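Local coordinates for Rod shape-determining protein (MreC) (Helicobacter pylori, PDB 5LP5) that probably helps to maintain rod cell shape, binding penicillin-binding protein 2 as part of the core complex for cell wall synthesis, at residues 179-184 with 220-225; 149-154 with 230-235; 122-127 with 243-248; 96-101 with 115-120. All coordinates share one frame; numbering follows the deposited sequence.

Contact 1: residues 179-184 with 220-225; sequences VVDFIV and YTYKSA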
loop_
_atom_site.group_PDB
_atom_site.type_symbol
_atom_site.label_atom_id
_atom_site.label_comp_id
_atom_site.label_asym_id
_atom_site.label_seq_id
_atom_site.Cartn_x
_atom_site.Cartn_y
_atom_site.Cartn_z
ATOM N N VAL C 179 -7.991 -11.554 18.668
ATOM C CA VAL C 179 -7.545 -11.327 17.290
ATOM C C VAL C 179 -6.395 -10.344 17.248
ATOM O O VAL C 179 -6.366 -9.397 18.032
ATOM C CB VAL C 179 -8.702 -10.757 16.456
ATOM C CG1 VAL C 179 -8.212 -10.343 15.072
ATOM C CG2 VAL C 179 -9.876 -11.747 16.410
ATOM N N VAL C 180 -5.435 -10.584 16.360
ATOM C CA VAL C 180 -4.460 -9.548 16.019
ATOM C C VAL C 180 -4.904 -8.887 14.723
ATOM O O VAL C 180 -5.059 -9.534 13.688
ATOM C CB VAL C 180 -3.034 -10.098 15.836
ATOM C CG1 VAL C 180 -2.078 -8.980 15.486
ATOM C CG2 VAL C 180 -2.569 -10.829 17.086
ATOM N N ASP C 181 -5.088 -7.588 14.789
ATOM C CA ASP C 181 -5.608 -6.809 13.678
ATOM C C ASP C 181 -4.519 -5.925 13.079
ATOM O O ASP C 181 -3.478 -5.697 13.706
ATOM C CB ASP C 181 -6.763 -5.937 14.198
ATOM C CG ASP C 181 -8.111 -6.455 13.787
ATOM O OD1 ASP C 181 -8.221 -6.819 12.591
ATOM O OD2 ASP C 181 -9.039 -6.488 14.644
ATOM N N PHE C 182 -4.786 -5.464 11.862
ATOM C CA PHE C 182 -4.003 -4.418 11.192
ATOM C C PHE C 182 -2.570 -4.778 10.802
ATOM O O PHE C 182 -1.667 -3.959 10.845
ATOM C CB PHE C 182 -4.035 -3.119 11.991
ATOM C CG PHE C 182 -5.411 -2.723 12.455
ATOM C CD1 PHE C 182 -6.505 -2.723 11.585
ATOM C CD2 PHE C 182 -5.620 -2.435 13.797
ATOM C CE1 PHE C 182 -7.763 -2.385 12.044
ATOM C CE2 PHE C 182 -6.876 -2.059 14.258
ATOM C CZ PHE C 182 -7.949 -2.036 13.380
ATOM N N ILE C 183 -2.399 -6.000 10.340
ATOM C CA ILE C 183 -1.113 -6.519 9.880
ATOM C C ILE C 183 -0.904 -6.221 8.394
ATOM O O ILE C 183 -1.827 -6.361 7.581
ATOM C CB ILE C 183 -1.083 -8.040 10.047
ATOM C CG1 ILE C 183 -1.466 -8.434 11.471
ATOM C CG2 ILE C 183 0.260 -8.621 9.683
ATOM C CD1 ILE C 183 -1.840 -9.899 11.637
ATOM N N VAL C 184 0.313 -5.854 8.032
ATOM C CA VAL C 184 0.611 -5.546 6.626
ATOM C C VAL C 184 0.353 -6.756 5.742
ATOM O O VAL C 184 0.689 -7.858 6.102
ATOM C CB VAL C 184 2.069 -5.034 6.415
ATOM C CG1 VAL C 184 2.329 -3.763 7.196
ATOM C CG2 VAL C 184 3.075 -6.050 6.868
ATOM N N TYR C 220 -7.610 -7.230 2.575
ATOM C CA TYR C 220 -7.074 -6.486 1.420
ATOM C C TYR C 220 -6.017 -5.413 1.735
ATOM O O TYR C 220 -4.871 -5.503 1.242
ATOM C CB TYR C 220 -8.191 -5.891 0.590
ATOM C CG TYR C 220 -9.322 -6.870 0.350
ATOM C CD1 TYR C 220 -9.167 -7.946 -0.505
ATOM C CD2 TYR C 220 -10.530 -6.731 1.016
ATOM C CE1 TYR C 220 -10.205 -8.839 -0.723
ATOM C CE2 TYR C 220 -11.576 -7.611 0.804
ATOM C CZ TYR C 220 -11.411 -8.660 -0.068
ATOM O OH TYR C 220 -12.455 -9.530 -0.294
ATOM N N THR C 221 -6.383 -4.413 2.537
ATOM C CA THR C 221 -5.409 -3.369 2.902
ATOM C C THR C 221 -4.580 -3.803 4.129
ATOM O O THR C 221 -3.546 -3.221 4.456
ATOM C CB THR C 221 -6.050 -1.985 3.127
ATOM O OG1 THR C 221 -6.477 -1.843 4.481
ATOM C CG2 THR C 221 -7.243 -1.776 2.179
ATOM N N TYR C 222 -5.046 -4.854 4.782
ATOM C CA TYR C 222 -4.402 -5.425 5.933
ATOM C C TYR C 222 -4.952 -6.842 6.147
ATOM O O TYR C 222 -5.930 -7.244 5.511
ATOM C CB TYR C 222 -4.676 -4.541 7.154
ATOM C CG TYR C 222 -6.097 -4.595 7.662
ATOM C CD1 TYR C 222 -6.434 -5.393 8.750
ATOM C CD2 TYR C 222 -7.106 -3.851 7.054
ATOM C CE1 TYR C 222 -7.727 -5.433 9.237
ATOM C CE2 TYR C 222 -8.411 -3.881 7.533
ATOM C CZ TYR C 222 -8.716 -4.684 8.611
ATOM O OH TYR C 222 -10.002 -4.726 9.069
ATOM N N LYS C 223 -4.305 -7.586 7.045
ATOM C CA LYS C 223 -4.737 -8.922 7.421
ATOM C C LYS C 223 -4.934 -8.988 8.904
ATOM O O LYS C 223 -4.419 -8.162 9.637
ATOM C CB LYS C 223 -3.655 -9.935 7.083
ATOM C CG LYS C 223 -3.589 -10.345 5.622
ATOM C CD LYS C 223 -2.499 -11.397 5.379
ATOM C CE LYS C 223 -1.104 -10.915 5.777
ATOM N NZ LYS C 223 -0.032 -11.678 5.094
ATOM N N SER C 224 -5.666 -10.008 9.334
ATOM C CA SER C 224 -5.887 -10.280 10.742
ATOM C C SER C 224 -5.447 -11.695 11.055
ATOM O O SER C 224 -5.395 -12.539 10.177
ATOM C CB SER C 224 -7.379 -10.155 11.086
ATOM O OG SER C 224 -7.843 -8.818 11.069
ATOM N N ALA C 225 -5.161 -11.945 12.322
ATOM C CA ALA C 225 -4.793 -13.265 12.780
ATOM C C ALA C 225 -5.607 -13.599 13.994
ATOM O O ALA C 225 -5.591 -12.874 14.983
ATOM C CB ALA C 225 -3.310 -13.324 13.128
HETATM O O HOH W 1 -11.186 -6.266 10.876
#
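A left-handed backbone conformation at Phe-182 (phi 67°) and the chi1 of Tyr-222, which sets CG in the crowded position between its backbone N and carbonyl carbon (71°), lay the two aromatic side chains side by side, pointing the same way. Phe-182 CD1 comes over one face of the Tyr-222 ring, offset toward its rim, 3.8 Å from Tyr-222 CE1. With the ring planes 50° apart the pair is oblique. Asp-181 CB covers a face of the Phe-182 ring.

Ser-224 OG, anti to its own carbonyl carbon, donates to Asp-181 OD1 over 2.5 Å, reaching it from above the carboxylate plane. A water held by Tyr-222 OH adds a weak bond to the same oxygen.

Two reciprocal pairs of backbone bonds join the strands. Val-180 N gives to Ala-225 O at 2.7 Å, and Ala-225 N returns the bond to Val-180 O; Lys-223 N gives to Ile-183 O at 2.8 Å, and Ile-183 N returns it to Lys-223 O. Val-180 to Ile-183 is three steps along the chain, Ala-225 to Lys-223 only two, so the register slips by one at Asp-181 and Phe-182. On the face shared by Val-180, Ile-183 and Ala-225, Ile-183 CD1 rests 4.0 Å from Ala-225 CB. Lys-223 leaves by the same face, its ammonium bonded to the carbonyls of Pro-185 and Ala-187.

Phe-182 and Tyr-222 both pack on Pro-147 of the penicillin-binding protein 2 chain, so the slip lies at the partner interface. This is an antiparallel strand pair with a beta bulge, in one of the two six-stranded barrels of MreC.

Contact 2: residues 149-154 with 230-235; sequences LNAHKR and AFLSGA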
loop_
_atom_site.group_PDB
_atom_site.type_symbol
_atom_site.label_atom_id
_atom_site.label_comp_id
_atom_site.label_asym_id
_atom_site.label_seq_id
_atom_site.Cartn_x
_atom_site.Cartn_y
_atom_site.Cartn_z
ATOM N N LEU C 149 -10.247 -7.455 30.452
ATOM C CA LEU C 149 -9.505 -8.643 30.058
ATOM C C LEU C 149 -9.536 -8.870 28.551
ATOM O O LEU C 149 -10.234 -8.183 27.821
ATOM C CB LEU C 149 -10.066 -9.863 30.785
ATOM C CG LEU C 149 -10.109 -9.736 32.316
ATOM C CD1 LEU C 149 -10.718 -10.974 32.946
ATOM C CD2 LEU C 149 -8.730 -9.479 32.911
ATOM N N ASN C 150 -8.767 -9.856 28.100
ATOM C CA ASN C 150 -8.680 -10.197 26.675
ATOM C C ASN C 150 -10.108 -10.404 26.133
ATOM O O ASN C 150 -10.936 -11.104 26.716
ATOM C CB ASN C 150 -7.880 -11.483 26.409
ATOM C CG ASN C 150 -6.380 -11.280 26.398
ATOM O OD1 ASN C 150 -5.873 -10.206 26.046
ATOM N ND2 ASN C 150 -5.643 -12.344 26.762
ATOM N N ALA C 151 -10.395 -9.738 25.028
ATOM C CA ALA C 151 -11.694 -9.856 24.357
ATOM C C ALA C 151 -12.747 -8.910 24.867
ATOM O O ALA C 151 -13.818 -8.846 24.261
ATOM C CB ALA C 151 -12.221 -11.291 24.359
ATOM N N HIS C 152 -12.452 -8.117 25.897
ATOM C CA HIS C 152 -13.319 -6.966 26.233
ATOM C C HIS C 152 -13.223 -5.878 25.152
ATOM O O HIS C 152 -12.175 -5.677 24.561
ATOM C CB HIS C 152 -12.978 -6.396 27.630
ATOM C CG HIS C 152 -13.946 -5.363 28.135
ATOM N ND1 HIS C 152 -15.311 -5.530 28.085
ATOM C CD2 HIS C 152 -13.745 -4.141 28.687
ATOM C CE1 HIS C 152 -15.907 -4.474 28.610
ATOM N NE2 HIS C 152 -14.977 -3.608 28.964
ATOM N N LYS C 153 -14.320 -5.183 24.907
ATOM C CA LYS C 153 -14.371 -4.042 23.986
ATOM C C LYS C 153 -13.207 -3.034 24.152
ATOM O O LYS C 153 -12.749 -2.434 23.195
ATOM C CB LYS C 153 -15.728 -3.314 24.182
ATOM C CG LYS C 153 -16.130 -2.275 23.151
ATOM C CD LYS C 153 -17.481 -1.655 23.501
ATOM C CE LYS C 153 -17.765 -0.436 22.617
ATOM N NZ LYS C 153 -19.201 -0.035 22.605
ATOM N N ARG C 154 -12.771 -2.834 25.388
ATOM C CA ARG C 154 -11.782 -1.803 25.725
ATOM C C ARG C 154 -10.353 -2.329 25.807
ATOM O O ARG C 154 -9.410 -1.553 25.984
ATOM C CB ARG C 154 -12.125 -1.211 27.090
ATOM C CG ARG C 154 -13.453 -0.464 27.117
ATOM C CD ARG C 154 -13.662 0.285 28.407
ATOM N NE ARG C 154 -12.534 1.166 28.721
ATOM C CZ ARG C 154 -12.425 1.886 29.833
ATOM N NH1 ARG C 154 -13.388 1.847 30.734
ATOM N NH2 ARG C 154 -11.352 2.638 30.041
ATOM N N ALA C 230 -4.540 -18.479 23.747
ATOM C CA ALA C 230 -4.489 -17.208 24.451
ATOM C C ALA C 230 -5.424 -17.296 25.632
ATOM O O ALA C 230 -6.345 -18.122 25.635
ATOM C CB ALA C 230 -4.900 -16.066 23.548
ATOM N N PHE C 231 -5.193 -16.448 26.630
ATOM C CA PHE C 231 -6.093 -16.391 27.762
ATOM C C PHE C 231 -7.445 -15.857 27.343
ATOM O O PHE C 231 -7.533 -14.784 26.758
ATOM C CB PHE C 231 -5.546 -15.486 28.875
ATOM C CG PHE C 231 -6.549 -15.231 29.958
ATOM C CD1 PHE C 231 -6.818 -16.203 30.904
ATOM C CD2 PHE C 231 -7.277 -14.048 29.993
ATOM C CE1 PHE C 231 -7.780 -15.999 31.874
ATOM C CE2 PHE C 231 -8.240 -13.842 30.940
ATOM C CZ PHE C 231 -8.473 -14.800 31.905
ATOM N N LEU C 232 -8.497 -16.612 27.641
ATOM C CA LEU C 232 -9.882 -16.095 27.575
ATOM C C LEU C 232 -10.664 -16.300 28.881
ATOM O O LEU C 232 -10.802 -15.384 29.663
ATOM C CB LEU C 232 -10.689 -16.712 26.387
ATOM C CG LEU C 232 -10.317 -16.255 24.977
ATOM C CD1 LEU C 232 -11.089 -17.015 23.921
ATOM C CD2 LEU C 232 -10.556 -14.756 24.827
ATOM N N SER C 233 -11.197 -17.508 29.070
ATOM C CA SER C 233 -12.265 -17.792 30.001
ATOM C C SER C 233 -11.671 -18.596 31.142
ATOM O O SER C 233 -12.431 -19.193 31.866
ATOM C CB SER C 233 -13.332 -18.673 29.244
ATOM O OG SER C 233 -14.735 -18.407 29.466
ATOM N N GLY C 234 -10.342 -18.627 31.322
ATOM C CA GLY C 234 -9.717 -19.637 32.189
ATOM C C GLY C 234 -9.410 -19.168 33.603
ATOM O O GLY C 234 -8.571 -18.292 33.795
ATOM N N ALA C 235 -10.046 -19.791 34.592
ATOM C CA ALA C 235 -10.042 -19.276 35.951
ATOM C C ALA C 235 -8.707 -19.361 36.678
ATOM O O ALA C 235 -8.502 -18.646 37.666
ATOM C CB ALA C 235 -11.105 -19.970 36.778
HETATM O O HOH W 2 -11.393 -12.551 28.954
#
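Asn-150 and Phe-231 cross obliquely, the amide plane turned 48° from the ring plane, so that the amide nitrogen comes to the edge of the ring near its plane and does not lie on a face. From there Asn-150 ND2 donates to the backbone oxygen Phe-231 O over 3.1 Å. The N-H...O angle is 152°, and the acceptor lies close to the amide plane, with the donor on a lone pair of the carbonyl. In Asn-150, CG is anti to the carbonyl carbon, beside the backbone N. The rotation of the amide is fixed by further partners, since ND2 also bonds Ala-134 O while OD1 takes a bond from Tyr-157 OH; the buried amide is thus satisfied at both ends.

Leu-149 approaches the same ring at its edge, CD1 being 4.3 Å from Phe-231 CE2. Phe-231 has CG anti to its backbone N, and Gly-234 O lies in plane at the ring edge.

Next to this polar link Leu-232 CD2 touches Ala-151 CB at 3.9 Å. A water joins the two backbones there, donating to Asn-150 O over 2.7 Å and to Leu-232 O over 3.0 Å.

The 149-154 side is shaped by a tight bend: His-152 N bonds Leu-149 O at 2.9 Å, and Ala-151, third in the turn, has a positive phi of 87°. Beyond the contact, Leu-232 and Ser-233 pack on the second MreC subunit. The geometry identifies a type II beta turn leaving strand 144-149, joined by an asparagine side chain to the loop that connects strands 223-228 and 241-246, between the two barrels.

Contact 3: residues 122-127 with 243-248; sequences ENKIYG and LSDVKN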
loop_
_atom_site.group_PDB
_atom_site.type_symbol
_atom_site.label_atom_id
_atom_site.label_comp_id
_atom_site.label_asym_id
_atom_site.label_seq_id
_atom_site.Cartn_x
_atom_site.Cartn_y
_atom_site.Cartn_z
ATOM N N GLU C 122 -4.048 8.052 37.004
ATOM C CA GLU C 122 -5.382 7.857 36.536
ATOM C C GLU C 122 -5.371 7.906 35.017
ATOM O O GLU C 122 -4.651 8.687 34.415
ATOM C CB GLU C 122 -6.312 8.917 37.128
ATOM C CG GLU C 122 -7.789 8.534 37.043
ATOM C CD GLU C 122 -8.688 9.353 37.919
ATOM O OE1 GLU C 122 -8.293 9.638 39.075
ATOM O OE2 GLU C 122 -9.790 9.684 37.438
ATOM N N ASN C 123 -6.150 7.017 34.413
ATOM C CA ASN C 123 -6.300 6.932 32.966
ATOM C C ASN C 123 -5.077 6.399 32.226
ATOM O O ASN C 123 -5.140 6.202 31.015
ATOM C CB ASN C 123 -6.722 8.267 32.372
ATOM C CG ASN C 123 -7.977 8.798 33.009
ATOM O OD1 ASN C 123 -7.933 9.829 33.682
ATOM N ND2 ASN C 123 -9.103 8.080 32.833
ATOM N N LYS C 124 -3.976 6.147 32.928
ATOM C CA LYS C 124 -2.872 5.457 32.299
ATOM C C LYS C 124 -3.291 4.017 32.124
ATOM O O LYS C 124 -3.903 3.437 33.030
ATOM C CB LYS C 124 -1.616 5.524 33.151
ATOM C CG LYS C 124 -0.392 4.974 32.437
ATOM C CD LYS C 124 0.821 4.930 33.347
ATOM C CE LYS C 124 1.965 4.212 32.657
ATOM N NZ LYS C 124 3.176 4.153 33.464
ATOM N N ILE C 125 -2.982 3.451 30.965
ATOM C CA ILE C 125 -3.338 2.075 30.677
ATOM C C ILE C 125 -2.206 1.121 31.052
ATOM O O ILE C 125 -1.118 1.183 30.479
ATOM C CB ILE C 125 -3.639 1.884 29.186
ATOM C CG1 ILE C 125 -4.785 2.783 28.746
ATOM C CG2 ILE C 125 -3.968 0.437 28.894
ATOM C CD1 ILE C 125 -4.773 3.066 27.260
ATOM N N TYR C 126 -2.480 0.238 32.007
ATOM C CA TYR C 126 -1.518 -0.740 32.494
ATOM C C TYR C 126 -1.800 -2.102 31.898
ATOM O O TYR C 126 -2.906 -2.370 31.476
ATOM C CB TYR C 126 -1.586 -0.826 34.026
ATOM C CG TYR C 126 -1.213 0.459 34.729
ATOM C CD1 TYR C 126 0.116 0.820 34.905
ATOM C CD2 TYR C 126 -2.189 1.334 35.193
ATOM C CE1 TYR C 126 0.463 2.007 35.535
ATOM C CE2 TYR C 126 -1.848 2.518 35.829
ATOM C CZ TYR C 126 -0.519 2.854 35.998
ATOM O OH TYR C 126 -0.146 4.023 36.617
ATOM N N GLY C 127 -0.782 -2.951 31.853
ATOM C CA GLY C 127 -0.933 -4.318 31.357
ATOM C C GLY C 127 -1.165 -5.263 32.516
ATOM O O GLY C 127 -0.696 -5.023 33.622
ATOM N N LEU C 243 0.456 -6.359 37.779
ATOM C CA LEU C 243 0.205 -5.164 36.979
ATOM C C LEU C 243 1.478 -4.692 36.330
ATOM O O LEU C 243 2.516 -4.560 36.987
ATOM C CB LEU C 243 -0.319 -4.048 37.877
ATOM C CG LEU C 243 -0.848 -2.791 37.199
ATOM C CD1 LEU C 243 -2.245 -3.000 36.646
ATOM C CD2 LEU C 243 -0.958 -1.687 38.243
ATOM N N SER C 244 1.415 -4.390 35.042
ATOM C CA SER C 244 2.604 -3.966 34.300
ATOM C C SER C 244 2.700 -2.460 34.153
ATOM O O SER C 244 1.940 -1.882 33.394
ATOM C CB SER C 244 2.608 -4.592 32.916
ATOM O OG SER C 244 3.632 -3.996 32.146
ATOM N N ASP C 245 3.656 -1.851 34.860
ATOM C CA ASP C 245 3.858 -0.398 34.873
ATOM C C ASP C 245 5.148 -0.038 34.121
ATOM O O ASP C 245 6.244 -0.197 34.674
ATOM C CB ASP C 245 3.918 0.100 36.327
ATOM C CG ASP C 245 3.988 1.653 36.436
ATOM O OD1 ASP C 245 4.180 2.347 35.451
ATOM O OD2 ASP C 245 3.847 2.223 37.510
ATOM N N VAL C 246 5.015 0.444 32.884
ATOM C CA VAL C 246 6.178 0.830 32.056
ATOM C C VAL C 246 6.409 2.321 32.228
ATOM O O VAL C 246 5.503 3.105 31.982
ATOM C CB VAL C 246 5.911 0.551 30.562
ATOM C CG1 VAL C 246 7.014 1.115 29.702
ATOM C CG2 VAL C 246 5.761 -0.938 30.288
ATOM N N LYS C 247 7.603 2.682 32.676
ATOM C CA LYS C 247 7.862 4.036 33.128
ATOM C C LYS C 247 7.669 5.006 31.956
ATOM O O LYS C 247 8.257 4.827 30.884
ATOM C CB LYS C 247 9.248 4.143 33.808
ATOM C CG LYS C 247 9.305 3.463 35.189
ATOM C CD LYS C 247 8.392 4.136 36.236
ATOM C CE LYS C 247 7.590 3.137 37.085
ATOM N NZ LYS C 247 6.707 3.817 38.085
ATOM N N ASN C 248 6.791 5.998 32.151
ATOM C CA ASN C 248 6.324 6.826 31.037
ATOM C C ASN C 248 7.273 7.971 30.813
ATOM O O ASN C 248 8.400 7.928 31.293
ATOM C CB ASN C 248 4.849 7.283 31.194
ATOM C CG ASN C 248 4.504 7.778 32.590
ATOM O OD1 ASN C 248 5.346 7.807 33.484
ATOM N ND2 ASN C 248 3.244 8.168 32.776
#
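Charge pairing dominates the outer end of the contact. The extended Lys-124 chain crosses Asp-245 at about a right angle and its NZ forms a salt bridge with Asp-245 OD1 at 2.9 Å, meeting it from above the carboxylate plane. The same NZ donates to Val-246 O at 3.0 Å, so two acceptors grip the ammonium. Lys-247 NZ adds a weak 3.3 Å bridge to Asp-245 OD2, leaving the carboxylate between two lysines, which would probably help keep it ionised.

Packing surrounds the Tyr-126 ring. Leu-243 CD2 covers one face and Lys-124 CG the opposite one, both offset toward the rim. Leu-243 CD1 also meets Tyr-126 CB at 3.5 Å. Asp-245 runs alongside the ring, its carboxylate plane turned 80° from it.

Backbone bonding is confined to Gly-127 and Ser-244: Ser-244 N reaches Gly-127 O at 2.6 Å, and Gly-127 N returns a weak bond of 3.3 Å to Ser-244 O. Tyr-126 OH bonds the backbone N of Glu-121. The N-to-C directions of strands 125-127 and 243-246 make 122°, well short of a straight antiparallel 180°. This single antiparallel hydrogen-bonded pair makes strands 125-129 and 241-246 neighbours in the six-stranded barrel that holds both ends of the modelled chain.

Contact 4: residues 96-101 with 115-120; sequences TPTFMT and NPIVNL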
loop_
_atom_site.group_PDB
_atom_site.type_symbol
_atom_site.label_atom_id
_atom_site.label_comp_id
_atom_site.label_asym_id
_atom_site.label_seq_id
_atom_site.Cartn_x
_atom_site.Cartn_y
_atom_site.Cartn_z
ATOM N N THR C 96 3.811 -5.226 39.677
ATOM C CA THR C 96 3.282 -5.148 41.043
ATOM C C THR C 96 2.101 -6.067 41.151
ATOM O O THR C 96 1.260 -6.074 40.272
ATOM C CB THR C 96 2.822 -3.723 41.386
ATOM O OG1 THR C 96 3.808 -2.804 40.943
ATOM C CG2 THR C 96 2.664 -3.550 42.848
ATOM N N PRO C 97 2.013 -6.851 42.225
ATOM C CA PRO C 97 0.906 -7.776 42.316
ATOM C C PRO C 97 -0.420 -7.095 42.625
ATOM O O PRO C 97 -0.458 -6.002 43.176
ATOM C CB PRO C 97 1.341 -8.726 43.436
ATOM C CG PRO C 97 2.291 -7.954 44.275
ATOM C CD PRO C 97 2.974 -7.030 43.324
ATOM N N THR C 98 -1.500 -7.748 42.229
ATOM C CA THR C 98 -2.843 -7.199 42.346
ATOM C C THR C 98 -3.749 -8.397 42.345
ATOM O O THR C 98 -3.325 -9.496 41.900
ATOM C CB THR C 98 -3.211 -6.248 41.158
ATOM O OG1 THR C 98 -4.540 -5.708 41.330
ATOM C CG2 THR C 98 -3.133 -6.972 39.805
ATOM N N PHE C 99 -4.975 -8.207 42.823
ATOM C CA PHE C 99 -5.912 -9.294 42.743
ATOM C C PHE C 99 -7.308 -8.789 42.560
ATOM O O PHE C 99 -7.596 -7.658 42.905
ATOM C CB PHE C 99 -5.814 -10.186 43.988
ATOM C CG PHE C 99 -6.040 -9.462 45.272
ATOM C CD1 PHE C 99 -7.282 -9.541 45.869
ATOM C CD2 PHE C 99 -5.046 -8.690 45.878
ATOM C CE1 PHE C 99 -7.542 -8.903 47.077
ATOM C CE2 PHE C 99 -5.309 -8.030 47.075
ATOM C CZ PHE C 99 -6.553 -8.152 47.682
ATOM N N MET C 100 -8.159 -9.649 42.001
ATOM C CA MET C 100 -9.533 -9.263 41.728
ATOM C C MET C 100 -10.394 -9.495 42.960
ATOM O O MET C 100 -10.245 -10.475 43.660
ATOM C CB MET C 100 -10.085 -9.956 40.474
ATOM C CG MET C 100 -10.526 -11.388 40.642
ATOM S SD MET C 100 -11.043 -12.097 39.069
ATOM C CE MET C 100 -12.762 -11.583 39.010
ATOM N N THR C 101 -11.308 -8.571 43.212
ATOM C CA THR C 101 -12.265 -8.706 44.316
ATOM C C THR C 101 -13.596 -9.263 43.861
ATOM O O THR C 101 -14.279 -9.967 44.588
ATOM C CB THR C 101 -12.540 -7.358 44.995
ATOM O OG1 THR C 101 -13.263 -6.485 44.101
ATOM C CG2 THR C 101 -11.211 -6.744 45.477
ATOM N N ASN C 115 -8.179 -4.808 43.435
ATOM C CA ASN C 115 -7.865 -4.152 44.671
ATOM C C ASN C 115 -6.944 -2.969 44.401
ATOM O O ASN C 115 -5.935 -3.125 43.696
ATOM C CB ASN C 115 -7.167 -5.106 45.598
ATOM C CG ASN C 115 -7.257 -4.663 47.032
ATOM O OD1 ASN C 115 -8.339 -4.271 47.493
ATOM N ND2 ASN C 115 -6.131 -4.670 47.744
ATOM N N PRO C 116 -7.276 -1.781 44.949
ATOM C CA PRO C 116 -6.481 -0.568 44.759
ATOM C C PRO C 116 -4.992 -0.771 44.957
ATOM O O PRO C 116 -4.583 -1.584 45.784
ATOM C CB PRO C 116 -7.002 0.369 45.849
ATOM C CG PRO C 116 -8.398 -0.065 46.087
ATOM C CD PRO C 116 -8.474 -1.520 45.764
ATOM N N ILE C 117 -4.193 -0.027 44.200
ATOM C CA ILE C 117 -2.740 -0.064 44.315
ATOM C C ILE C 117 -2.211 1.355 44.493
ATOM O O ILE C 117 -2.560 2.253 43.747
ATOM C CB ILE C 117 -2.085 -0.711 43.072
ATOM C CG1 ILE C 117 -2.351 -2.217 43.035
ATOM C CG2 ILE C 117 -0.582 -0.402 43.018
ATOM C CD1 ILE C 117 -1.657 -2.926 41.890
ATOM N N VAL C 118 -1.346 1.527 45.480
ATOM C CA VAL C 118 -0.828 2.827 45.858
ATOM C C VAL C 118 -0.220 3.596 44.663
ATOM O O VAL C 118 0.308 3.004 43.720
ATOM C CB VAL C 118 0.168 2.663 47.033
ATOM C CG1 VAL C 118 0.983 3.930 47.301
ATOM C CG2 VAL C 118 -0.592 2.253 48.291
ATOM N N ASN C 119 -0.338 4.923 44.743
ATOM C CA ASN C 119 -0.075 5.880 43.644
ATOM C C ASN C 119 0.176 5.340 42.231
ATOM O O ASN C 119 1.296 5.255 41.738
ATOM C CB ASN C 119 0.933 6.995 44.043
ATOM C CG ASN C 119 2.082 6.490 44.895
ATOM O OD1 ASN C 119 2.669 5.435 44.606
ATOM N ND2 ASN C 119 2.419 7.256 45.952
ATOM N N LEU C 120 -0.927 4.997 41.586
ATOM C CA LEU C 120 -0.971 4.820 40.159
ATOM C C LEU C 120 -1.448 6.128 39.568
ATOM O O LEU C 120 -1.983 6.978 40.279
ATOM C CB LEU C 120 -1.953 3.724 39.782
ATOM C CG LEU C 120 -1.594 2.314 40.241
ATOM C CD1 LEU C 120 -2.702 1.336 39.925
ATOM C CD2 LEU C 120 -0.321 1.856 39.565
#
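The loop that follows strand 111-114 folds back here along the first strand of a six-stranded antiparallel barrel, at a break in strand 93-103. One backbone bond marks the meeting point: Asn-115 N donates to Phe-99 O over 3.0 Å. It is nearly straight, with an N-H...O angle of 169°, and the donor sits almost along the C=O axis.

The side chains of the same two residues lie side by side, pointing the same way. Chi1 of Phe-99 puts its ring in the crowded position between backbone N and carbonyl carbon, while Asn-115 carries CG anti to its backbone N. Asn-115 CB therefore sits over the ring face in a CH-pi contact, 3.9 Å from the Phe-99 centroid and 19° off the ring normal. The amide follows at the rim, where Asn-115 ND2 is 3.5 Å from Phe-99 CZ; the amide plane of Asn-115 is tilted 33° to the ring.

Further along, Ile-117 crosses Thr-98 at about a right angle and rests its tip on the strand. Ile-117 CD1 is 3.7 Å from Thr-98 CB and 3.5 Å from Pro-97 O. Met-100, pointing away from the loop, packs on Leu-200 of the second MreC subunit. Backbone bonds from Thr-96 and Thr-98 to strand 241-246 and from Thr-101 to strand 111-114 place the contact at the surface of the barrel, where the loop after strand 111-114 packs on the interrupted first strand.

From the N terminus, contact 4 closes first, a short loop bringing 115-120 back onto 96-101. Contact 3 then opens at 122-127 and closes only at the C terminus with 243-248. Within that span contact 2 runs from 149-154 to 230-235, and contact 1, 179-184 with 220-225, lies inside contact 2, so these three nest without crossing. Contacts 3 and 4 belong to one barrel and touch: Leu-243 N is 2.6 Å from Thr-96 O, a probable hydrogen bond. Contact 1 lies in the other barrel, its centre about 34 Å from that of contact 4. Contact 2 joins loops at the chain's two passages between the barrels.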